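Local coordinates for T-lymphoma invasion and metastasis-inducing protein 1 (Homo sapiens, PDB 4K2P) that probably binds phosphoinositides and partner proteins such as Par-3, through a PH domain joined to a coiled coil and an extension, at residues L91-S94 with L95-F99; T122-A125 with R126-K130; K153-K156 with M157-Q161; Q189-L192 with F193-R196. The protein carries 5 engineered substitutions. One frame throughout, in Å; residues are numbered along the deposited sequence.

Contact 1. Residues L91-S94 with L95-F99; sequences LSNS and LGDAF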
loop_
_atom_site.group_PDB
_atom_site.type_symbol
_atom_site.label_atom_id
_atom_site.label_comp_id
_atom_site.label_asym_id
_atom_site.label_seq_id
_atom_site.Cartn_x
_atom_site.Cartn_y
_atom_site.Cartn_z
ATOM N N LEU A 91 -3.341 2.308 -6.594
ATOM C CA LEU A 91 -3.714 2.102 -5.200
ATOM C C LEU A 91 -3.581 0.636 -4.859
ATOM O O LEU A 91 -4.096 -0.212 -5.570
ATOM C CB LEU A 91 -5.150 2.580 -4.935
ATOM C CG LEU A 91 -5.618 2.528 -3.470
ATOM C CD1 LEU A 91 -6.590 3.645 -3.163
ATOM C CD2 LEU A 91 -6.263 1.196 -3.126
ATOM N N SER A 92 -2.870 0.328 -3.782
ATOM C CA SER A 92 -2.859 -1.018 -3.229
ATOM C C SER A 92 -3.488 -0.950 -1.844
ATOM O O SER A 92 -3.101 -0.126 -1.030
ATOM C CB SER A 92 -1.438 -1.589 -3.172
ATOM O OG SER A 92 -0.512 -0.632 -2.680
ATOM N N ASN A 93 -4.458 -1.819 -1.583
ATOM C CA ASN A 93 -5.243 -1.728 -0.363
ATOM C C ASN A 93 -4.674 -2.612 0.737
ATOM O O ASN A 93 -3.573 -3.131 0.613
ATOM C CB ASN A 93 -6.706 -2.085 -0.655
ATOM C CG ASN A 93 -6.908 -3.553 -0.961
ATOM O OD1 ASN A 93 -5.954 -4.312 -1.071
ATOM N ND2 ASN A 93 -8.163 -3.959 -1.097
ATOM N N SER A 94 -5.415 -2.763 1.825
ATOM C CA SER A 94 -4.925 -3.510 2.978
ATOM C C SER A 94 -5.102 -5.018 2.820
ATOM O O SER A 94 -4.713 -5.774 3.697
ATOM C CB SER A 94 -5.633 -3.027 4.250
ATOM O OG SER A 94 -7.012 -3.348 4.211
ATOM N N LEU A 95 -5.695 -5.452 1.707
ATOM C CA LEU A 95 -6.037 -6.866 1.509
ATOM C C LEU A 95 -5.147 -7.632 0.521
ATOM O O LEU A 95 -5.131 -8.860 0.538
ATOM C CB LEU A 95 -7.487 -6.986 1.039
ATOM C CG LEU A 95 -8.567 -6.412 1.959
ATOM C CD1 LEU A 95 -9.956 -6.692 1.382
ATOM C CD2 LEU A 95 -8.445 -6.984 3.374
ATOM N N GLY A 96 -4.410 -6.918 -0.322
ATOM C CA GLY A 96 -3.581 -7.550 -1.340
ATOM C C GLY A 96 -4.066 -7.266 -2.755
ATOM O O GLY A 96 -3.549 -7.819 -3.723
ATOM N N ASP A 97 -5.071 -6.402 -2.867
ATOM C CA ASP A 97 -5.560 -5.933 -4.161
ATOM C C ASP A 97 -4.840 -4.673 -4.563
ATOM O O ASP A 97 -4.338 -3.950 -3.711
ATOM C CB ASP A 97 -7.059 -5.619 -4.120
ATOM C CG ASP A 97 -7.882 -6.785 -3.686
ATOM O OD1 ASP A 97 -7.845 -7.808 -4.388
ATOM O OD2 ASP A 97 -8.583 -6.671 -2.659
ATOM N N ALA A 98 -4.829 -4.388 -5.860
ATOM C CA ALA A 98 -4.351 -3.103 -6.341
ATOM C C ALA A 98 -5.081 -2.719 -7.629
ATOM O O ALA A 98 -5.552 -3.583 -8.367
ATOM C CB ALA A 98 -2.848 -3.124 -6.557
ATOM N N PHE A 99 -5.153 -1.419 -7.881
ATOM C CA PHE A 99 -5.971 -0.849 -8.943
ATOM C C PHE A 99 -5.183 0.256 -9.610
ATOM O O PHE A 99 -4.488 1.003 -8.943
ATOM C CB PHE A 99 -7.286 -0.284 -8.382
ATOM C CG PHE A 99 -8.022 -1.236 -7.490
ATOM C CD1 PHE A 99 -7.714 -1.315 -6.139
ATOM C CD2 PHE A 99 -9.029 -2.048 -7.992
ATOM C CE1 PHE A 99 -8.389 -2.199 -5.304
ATOM C CE2 PHE A 99 -9.704 -2.933 -7.158
ATOM C CZ PHE A 99 -9.377 -3.008 -5.815
#
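Asn93 and Asp97 hold the turn of a beta hairpin whose arms are paired at Leu91 with Phe99 and at Ser92 with Ala98. Backbone bonds come first. Leu91 and Phe99 form an antiparallel hydrogen-bonded pair: Leu91 N donates to Phe99 O at 2.9 Å, and Phe99 N donates in turn to Leu91 O. Both lie in the carbonyl plane, as expected of regular strands. Ser92 and Ala98 follow as a non-hydrogen-bonded pair, and Asn93 N reaches Asp97 O at 3.0 Å, the last backbone bond before the chain reverses.

The side-chain bonds centre on the Asn93 amide. With CG set between its own backbone N and carbonyl carbon (chi1 70°), the group folds over the turn, and OD1 takes the N-H of Asp97 at 2.9 Å together with weak bonds from Leu95 N and Gly96 N. One oxygen thus gathers three successive amides. At the other end, ND2 donates to the anti lone pair of Asp97 OD2 at 3.2 Å, the amide and carboxylate planes standing 55° apart, which fixes the rotation of the amide. Gly96 has a phi of 113°, where a side chain would jam against the preceding carbonyl oxygen.

Apolar contact is slighter: Leu91 CD2 lies 4.2 Å from Phe99 CD1, the two side chains running side by side.

Strand 75-78 flanks the hairpin beside Ser92, and strand 10-23 beside Ala98. Asp97 OD1 is bonded to His22 of strand 10-23, while Ser92 OG bonds to His237, tying the PH-domain sheet to helix 233-241, the last of the chain.

Contact 2. Residues T122-A125 with R126-K130; sequences TAVA and RHHHK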
loop_
_atom_site.group_PDB
_atom_site.type_symbol
_atom_site.label_atom_id
_atom_site.label_comp_id
_atom_site.label_asym_id
_atom_site.label_seq_id
_atom_site.Cartn_x
_atom_site.Cartn_y
_atom_site.Cartn_z
ATOM N N THR A 122 -6.751 10.045 8.470
ATOM C CA THR A 122 -7.896 10.287 9.337
ATOM C C THR A 122 -8.427 8.976 9.895
ATOM O O THR A 122 -8.846 8.918 11.044
ATOM C CB THR A 122 -9.051 11.019 8.591
ATOM O OG1 THR A 122 -8.603 12.300 8.133
ATOM C CG2 THR A 122 -10.251 11.222 9.506
ATOM N N ALA A 123 -8.408 7.923 9.086
ATOM C CA ALA A 123 -8.894 6.628 9.537
ATOM C C ALA A 123 -8.000 6.076 10.654
ATOM O O ALA A 123 -8.488 5.473 11.609
ATOM C CB ALA A 123 -8.968 5.652 8.376
ATOM N N VAL A 124 -6.691 6.282 10.527
ATOM C CA VAL A 124 -5.745 5.853 11.549
ATOM C C VAL A 124 -6.023 6.596 12.850
ATOM O O VAL A 124 -5.995 6.007 13.931
ATOM C CB VAL A 124 -4.284 6.095 11.104
ATOM C CG1 VAL A 124 -3.307 5.845 12.247
ATOM C CG2 VAL A 124 -3.938 5.203 9.926
ATOM N N ALA A 125 -6.328 7.885 12.740
ATOM C CA ALA A 125 -6.594 8.700 13.922
ATOM C C ALA A 125 -7.882 8.248 14.601
ATOM O O ALA A 125 -7.971 8.225 15.827
ATOM C CB ALA A 125 -6.668 10.165 13.554
ATOM N N ARG A 126 -8.872 7.882 13.792
ATOM C CA ARG A 126 -10.153 7.394 14.291
ATOM C C ARG A 126 -9.921 6.153 15.145
ATOM O O ARG A 126 -10.486 5.992 16.228
ATOM C CB ARG A 126 -11.084 7.050 13.123
ATOM C CG ARG A 126 -12.525 6.737 13.514
ATOM C CD ARG A 126 -13.355 6.264 12.311
ATOM N NE ARG A 126 -13.074 7.028 11.091
ATOM C CZ ARG A 126 -12.911 6.497 9.875
ATOM N NH1 ARG A 126 -13.025 5.187 9.679
ATOM N NH2 ARG A 126 -12.649 7.282 8.836
ATOM N N HIS A 127 -9.058 5.289 14.629
ATOM C CA HIS A 127 -8.714 4.022 15.256
ATOM C C HIS A 127 -8.065 4.222 16.625
ATOM O O HIS A 127 -8.250 3.405 17.527
ATOM C CB HIS A 127 -7.782 3.238 14.322
ATOM C CG HIS A 127 -7.491 1.841 14.774
ATOM N ND1 HIS A 127 -6.497 1.542 15.681
ATOM C CD2 HIS A 127 -8.048 0.657 14.425
ATOM C CE1 HIS A 127 -6.465 0.237 15.886
ATOM N NE2 HIS A 127 -7.395 -0.323 15.134
ATOM N N HIS A 128 -7.314 5.311 16.780
ATOM C CA HIS A 128 -6.593 5.582 18.029
ATOM C C HIS A 128 -7.239 6.647 18.916
ATOM O O HIS A 128 -6.692 6.981 19.965
ATOM C CB HIS A 128 -5.152 6.009 17.722
ATOM C CG HIS A 128 -4.272 4.886 17.266
ATOM N ND1 HIS A 128 -4.171 4.507 15.943
ATOM C CD2 HIS A 128 -3.462 4.052 17.958
ATOM C CE1 HIS A 128 -3.328 3.496 15.840
ATOM N NE2 HIS A 128 -2.888 3.196 17.050
ATOM N N HIS A 129 -8.374 7.198 18.496
ATOM C CA HIS A 129 -9.060 8.222 19.284
ATOM C C HIS A 129 -8.193 9.432 19.584
ATOM O O HIS A 129 -8.153 9.905 20.719
ATOM C CB HIS A 129 -9.582 7.638 20.597
ATOM C CG HIS A 129 -10.503 6.479 20.411
ATOM N ND1 HIS A 129 -10.366 5.295 21.098
ATOM C CD2 HIS A 129 -11.595 6.337 19.624
ATOM C CE1 HIS A 129 -11.333 4.469 20.737
ATOM N NE2 HIS A 129 -12.090 5.076 19.842
ATOM N N LYS A 130 -7.491 9.916 18.568
ATOM C CA LYS A 130 -6.612 11.061 18.736
ATOM C C LYS A 130 -7.126 12.248 17.929
ATOM O O LYS A 130 -7.496 12.101 16.768
ATOM C CB LYS A 130 -5.183 10.702 18.315
ATOM C CG LYS A 130 -4.549 9.609 19.170
ATOM C CD LYS A 130 -4.391 10.061 20.609
ATOM C CE LYS A 130 -3.582 9.070 21.430
ATOM N NZ LYS A 130 -4.426 7.980 21.994
#
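His128 lies alongside Val124 in the last turn of helix 106-128, which closes in a Schellman motif. His129 takes a positive phi, and Lys130 N then reaches back to Ala125 O at 3.3 Å, accompanied by a weak bond from His129 N to Arg126 O.

The imidazole of His128 adds a side-chain hydrogen bond to a carbonyl of this last turn. Its CG lies opposite the carbonyl carbon (chi1 -73°), which brings ND1 back along the helix to donate to Val124 O at 3.1 Å. The bond is nearly straight, at 166°, and the oxygen sits in the ring plane, at its edge. Because His128 N gives the same oxygen only a weak bond, the ring supplies much of its grip. Val124 runs beside it, its CG1 4.0 Å from His128 ND1. With an alanine here the second donor is gone, and Val124 O would probably be left with only the weak backbone bond from this position.

Arg126 takes another course. Its chain leaves extended and bends at chi3 (-41°), laying one face of the guanidinium over Ala123, with CA 3.9 Å above the plane toward the rim. NH1 makes a weak, long ion pair with Glu72. Leu136 and Glu140 of helix 133-161 touch the His128 side chain. Lys130 curls back over the helix end, where its NZ donates to His128 O at 3.2 Å.

Contact 3. Residues K153-K156 with M157-Q161; sequences KLKK and MGELQ. Engineered in segment 153-156: Leu154 (natural residue Met). Engineered in segment 157-161: Leu160 (natural residue Met).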
loop_
_atom_site.group_PDB
_atom_site.type_symbol
_atom_site.label_atom_id
_atom_site.label_comp_id
_atom_site.label_asym_id
_atom_site.label_seq_id
_atom_site.Cartn_x
_atom_site.Cartn_y
_atom_site.Cartn_z
ATOM N N LYS A 153 18.493 -6.078 15.268
ATOM C CA LYS A 153 19.534 -6.455 16.204
ATOM C C LYS A 153 19.418 -7.921 16.590
ATOM O O LYS A 153 20.420 -8.613 16.713
ATOM C CB LYS A 153 19.470 -5.560 17.433
ATOM C CG LYS A 153 20.058 -4.185 17.182
ATOM C CD LYS A 153 19.830 -3.251 18.353
ATOM C CE LYS A 153 20.511 -1.917 18.120
ATOM N NZ LYS A 153 20.214 -0.956 19.211
ATOM N N LEU A 154 18.190 -8.386 16.780
ATOM C CA LEU A 154 17.941 -9.771 17.142
ATOM C C LEU A 154 18.355 -10.670 15.987
ATOM O O LEU A 154 18.993 -11.702 16.193
ATOM C CB LEU A 154 16.472 -9.984 17.517
ATOM C CG LEU A 154 16.050 -9.399 18.866
ATOM C CD1 LEU A 154 14.525 -9.278 18.977
ATOM C CD2 LEU A 154 16.593 -10.253 20.012
ATOM N N LYS A 155 18.035 -10.257 14.767
ATOM C CA LYS A 155 18.377 -11.033 13.582
ATOM C C LYS A 155 19.895 -11.111 13.396
ATOM O O LYS A 155 20.434 -12.150 13.006
ATOM C CB LYS A 155 17.705 -10.421 12.345
ATOM C CG LYS A 155 18.015 -11.129 11.029
ATOM C CD LYS A 155 17.219 -10.528 9.886
ATOM C CE LYS A 155 17.587 -11.134 8.553
ATOM N NZ LYS A 155 18.715 -10.399 7.909
ATOM N N LYS A 156 20.586 -10.014 13.686
ATOM C CA LYS A 156 22.041 -9.965 13.551
ATOM C C LYS A 156 22.693 -10.906 14.579
ATOM O O LYS A 156 23.640 -11.633 14.271
ATOM C CB LYS A 156 22.515 -8.518 13.723
ATOM C CG LYS A 156 24.002 -8.266 13.587
ATOM C CD LYS A 156 24.253 -6.760 13.584
ATOM C CE LYS A 156 25.718 -6.406 13.767
ATOM N NZ LYS A 156 25.910 -4.927 13.758
ATOM N N MET A 157 22.158 -10.892 15.791
ATOM C CA MET A 157 22.588 -11.791 16.855
ATOM C C MET A 157 22.368 -13.248 16.468
ATOM O O MET A 157 23.238 -14.087 16.659
ATOM C CB MET A 157 21.840 -11.465 18.149
ATOM C CG MET A 157 22.078 -12.447 19.285
ATOM S SD MET A 157 21.338 -11.867 20.819
ATOM C CE MET A 157 22.691 -10.879 21.467
ATOM N N GLY A 158 21.200 -13.540 15.913
ATOM C CA GLY A 158 20.855 -14.881 15.481
ATOM C C GLY A 158 21.802 -15.411 14.423
ATOM O O GLY A 158 22.263 -16.549 14.496
ATOM N N GLU A 159 22.075 -14.588 13.422
ATOM C CA GLU A 159 22.968 -14.967 12.335
ATOM C C GLU A 159 24.374 -15.265 12.853
ATOM O O GLU A 159 25.014 -16.202 12.400
ATOM C CB GLU A 159 22.979 -13.874 11.263
ATOM C CG GLU A 159 21.817 -14.030 10.269
ATOM C CD GLU A 159 21.544 -12.790 9.434
ATOM O OE1 GLU A 159 22.154 -11.737 9.705
ATOM O OE2 GLU A 159 20.718 -12.876 8.497
ATOM N N LEU A 160 24.835 -14.480 13.820
ATOM C CA LEU A 160 26.143 -14.692 14.426
ATOM C C LEU A 160 26.145 -15.946 15.296
ATOM O O LEU A 160 27.193 -16.528 15.552
ATOM C CB LEU A 160 26.556 -13.485 15.268
ATOM C CG LEU A 160 27.095 -12.271 14.513
ATOM C CD1 LEU A 160 27.219 -11.083 15.449
ATOM C CD2 LEU A 160 28.434 -12.575 13.861
ATOM N N GLN A 161 24.970 -16.345 15.763
ATOM C CA GLN A 161 24.840 -17.506 16.637
ATOM C C GLN A 161 24.720 -18.822 15.899
ATOM O O GLN A 161 24.992 -19.883 16.454
ATOM C CB GLN A 161 23.608 -17.338 17.517
ATOM C CG GLN A 161 23.855 -16.570 18.763
ATOM C CD GLN A 161 24.889 -17.231 19.617
ATOM O OE1 GLN A 161 24.784 -18.412 19.949
ATOM N NE2 GLN A 161 25.908 -16.488 19.967
HETATM O O HOH W 1 21.413 -9.116 9.604
#
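Lys155 and Glu159 form an i to i+4 salt bridge along one side of helix 133-161, a long arm of the coiled-coil part of this fragment. Their side chains cross at a slant. Lys155 leaves the helix with CG opposite its backbone N (chi1 179°) and stays extended until the final bond, where a turn at chi4 of -89° swings NZ toward the carboxylate. Glu159 leans back toward the preceding turn, its CB and CG lying over Lys155 O, and offers OE2 to NZ at 3.2 Å, a weak hydrogen bond within the ion pair. The aliphatic part joins in as well, Lys155 CE coming 3.6 Å from Glu159 OE2.

Beneath them the helical bond from Glu159 N to Lys155 O, 3.0 Å long, holds the two residues one turn apart. The engineered Leu160 leans over Lys156 O in a similar way, with CG at 3.5 Å, whereas the extended Lys156 chain leads off from the helix. Ile178 of helix 168-203 lies against both Lys155 and Glu159, so the bridge borders the seam between the two long helices. A water completes the link: it donates to Glu159 OE1 at 2.7 Å and accepts a weak bond from Lys155 NZ at 3.4 Å.

Contact 4. Residues Q189-L192 with F193-R196; sequences QMDL and FRFR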
loop_
_atom_site.group_PDB
_atom_site.type_symbol
_atom_site.label_atom_id
_atom_site.label_comp_id
_atom_site.label_asym_id
_atom_site.label_seq_id
_atom_site.Cartn_x
_atom_site.Cartn_y
_atom_site.Cartn_z
ATOM N N GLN A 189 8.782 -2.138 7.584
ATOM C CA GLN A 189 9.295 -1.151 6.640
ATOM C C GLN A 189 8.191 -0.679 5.713
ATOM O O GLN A 189 8.188 0.465 5.271
ATOM C CB GLN A 189 10.447 -1.716 5.817
ATOM C CG GLN A 189 11.713 -1.977 6.609
ATOM C CD GLN A 189 12.437 -0.708 6.989
ATOM O OE1 GLN A 189 11.996 0.394 6.680
ATOM N NE2 GLN A 189 13.555 -0.859 7.668
ATOM N N MET A 190 7.288 -1.592 5.390
ATOM C CA MET A 190 6.130 -1.279 4.587
ATOM C C MET A 190 5.207 -0.332 5.371
ATOM O O MET A 190 4.708 0.647 4.823
ATOM C CB MET A 190 5.397 -2.564 4.196
ATOM C CG MET A 190 4.237 -2.369 3.252
ATOM S SD MET A 190 4.716 -1.657 1.666
ATOM C CE MET A 190 5.823 -2.928 1.037
ATOM N N ASP A 191 4.998 -0.613 6.655
ATOM C CA ASP A 191 4.126 0.220 7.486
ATOM C C ASP A 191 4.726 1.608 7.676
ATOM O O ASP A 191 4.024 2.613 7.640
ATOM C CB ASP A 191 3.874 -0.438 8.842
ATOM C CG ASP A 191 2.886 -1.592 8.760
ATOM O OD1 ASP A 191 2.027 -1.597 7.858
ATOM O OD2 ASP A 191 2.968 -2.504 9.600
ATOM N N LEU A 192 6.039 1.652 7.846
ATOM C CA LEU A 192 6.767 2.900 8.032
ATOM C C LEU A 192 6.685 3.780 6.785
ATOM O O LEU A 192 6.507 4.992 6.878
ATOM C CB LEU A 192 8.225 2.596 8.373
ATOM C CG LEU A 192 9.165 3.785 8.569
ATOM C CD1 LEU A 192 8.635 4.732 9.615
ATOM C CD2 LEU A 192 10.547 3.289 8.942
ATOM N N PHE A 193 6.836 3.161 5.624
ATOM C CA PHE A 193 6.747 3.859 4.343
ATOM C C PHE A 193 5.341 4.427 4.188
ATOM O O PHE A 193 5.154 5.563 3.757
ATOM C CB PHE A 193 7.095 2.895 3.201
ATOM C CG PHE A 193 6.977 3.484 1.819
ATOM C CD1 PHE A 193 5.789 3.400 1.114
ATOM C CD2 PHE A 193 8.067 4.070 1.209
ATOM C CE1 PHE A 193 5.682 3.923 -0.156
ATOM C CE2 PHE A 193 7.972 4.591 -0.063
ATOM C CZ PHE A 193 6.777 4.516 -0.751
ATOM N N ARG A 194 4.358 3.625 4.578
ATOM C CA ARG A 194 2.960 3.992 4.461
ATOM C C ARG A 194 2.630 5.192 5.349
ATOM O O ARG A 194 1.980 6.138 4.904
ATOM C CB ARG A 194 2.076 2.800 4.815
ATOM C CG ARG A 194 0.594 3.073 4.669
ATOM C CD ARG A 194 -0.204 1.791 4.529
ATOM N NE ARG A 194 -0.061 0.907 5.687
ATOM C CZ ARG A 194 -0.707 1.061 6.838
ATOM N NH1 ARG A 194 -1.523 2.088 7.016
ATOM N NH2 ARG A 194 -0.518 0.199 7.830
ATOM N N PHE A 195 3.083 5.163 6.598
ATOM C CA PHE A 195 2.812 6.267 7.506
ATOM C C PHE A 195 3.545 7.508 7.040
ATOM O O PHE A 195 3.051 8.617 7.206
ATOM C CB PHE A 195 3.190 5.916 8.947
ATOM C CG PHE A 195 2.186 5.034 9.631
ATOM C CD1 PHE A 195 0.930 5.517 9.940
ATOM C CD2 PHE A 195 2.491 3.730 9.967
ATOM C CE1 PHE A 195 -0.005 4.715 10.569
ATOM C CE2 PHE A 195 1.554 2.923 10.597
ATOM C CZ PHE A 195 0.307 3.420 10.895
ATOM N N ARG A 196 4.713 7.327 6.434
ATOM C CA ARG A 196 5.455 8.461 5.902
ATOM C C ARG A 196 4.751 9.053 4.685
ATOM O O ARG A 196 4.877 10.244 4.401
ATOM C CB ARG A 196 6.879 8.051 5.548
ATOM C CG ARG A 196 7.794 8.002 6.748
ATOM C CD ARG A 196 9.182 7.525 6.385
ATOM N NE ARG A 196 10.061 7.565 7.550
ATOM C CZ ARG A 196 11.138 6.806 7.716
ATOM N NH1 ARG A 196 11.480 5.912 6.797
ATOM N NH2 ARG A 196 11.869 6.939 8.814
HETATM O O HOH W 2 1.287 -1.649 5.177
#
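Leu192 and Arg196 make the close-packed side of this helical turn. Arg196 runs extended from CG to NE and passes diagonally across Leu192, bringing one face of its guanidinium down on the isobutyl group: Leu192 CG stands 3.6 Å above the plane, toward the rim, and CD2 comes to 3.5 Å from Arg196 NH1. The leucine, with CG trans to its backbone N (chi1 178°), presents both methyls to the flat cation. NH2 of Arg196 meanwhile forms a salt bridge with Glu145. A serine in place of Arg196 would probably leave Glu145 without this charged mate and uncover the Leu192 methyls.

Packing is also close at Phe195, whose CD2 lies 3.0 Å from Asp191 O, while its side chain also touches Leu144. These residues belong to helix 168-203, which packs antiparallel to helix 133-161 in a helical hairpin, with Leu192 also resting on Ile141.

The watered side is built differently. Asp191 and Arg194 lie side by side, their carboxylate and guanidinium planes at 90°, and Arg194 NH2 donates to Asp191 OD1 at 3.1 Å in a salt bridge, approaching from above the carboxylate plane. A water spans the same pair, donating to Asp191 OD1 at 2.8 Å and accepting from Arg194 NE at 2.9 Å, in the guanidinium plane. Second partners steady both groups: Gln187 bonds to Asp191 OD2, and Tyr198 OH to Arg194 NH1.

In the fold
The four contacts follow one another along the chain, from the PH-domain hairpin of contact 1 through the end of helix 106-128 in contact 2 to the two long helices of contacts 3 and 4. Contacts 2 and 4 touch directly, Val124 CG1 lying 3.9 Å from Phe195 CE1, and so join helix 106-128 to helix 168-203. Contact 1 comes within about 7 Å of contact 4 at the nearest atoms; Asn73 touches Ser94 and Val124 and takes a weak hydrogen bond from Arg194 NH1. Contact 3 lies about 36 Å from contact 2 between centres, but its nearest atoms come within about 10 Å of contact 4. Bound calcium ions lie about 8 Å from the Ala125 side chain and about 10 Å from that of Asp191.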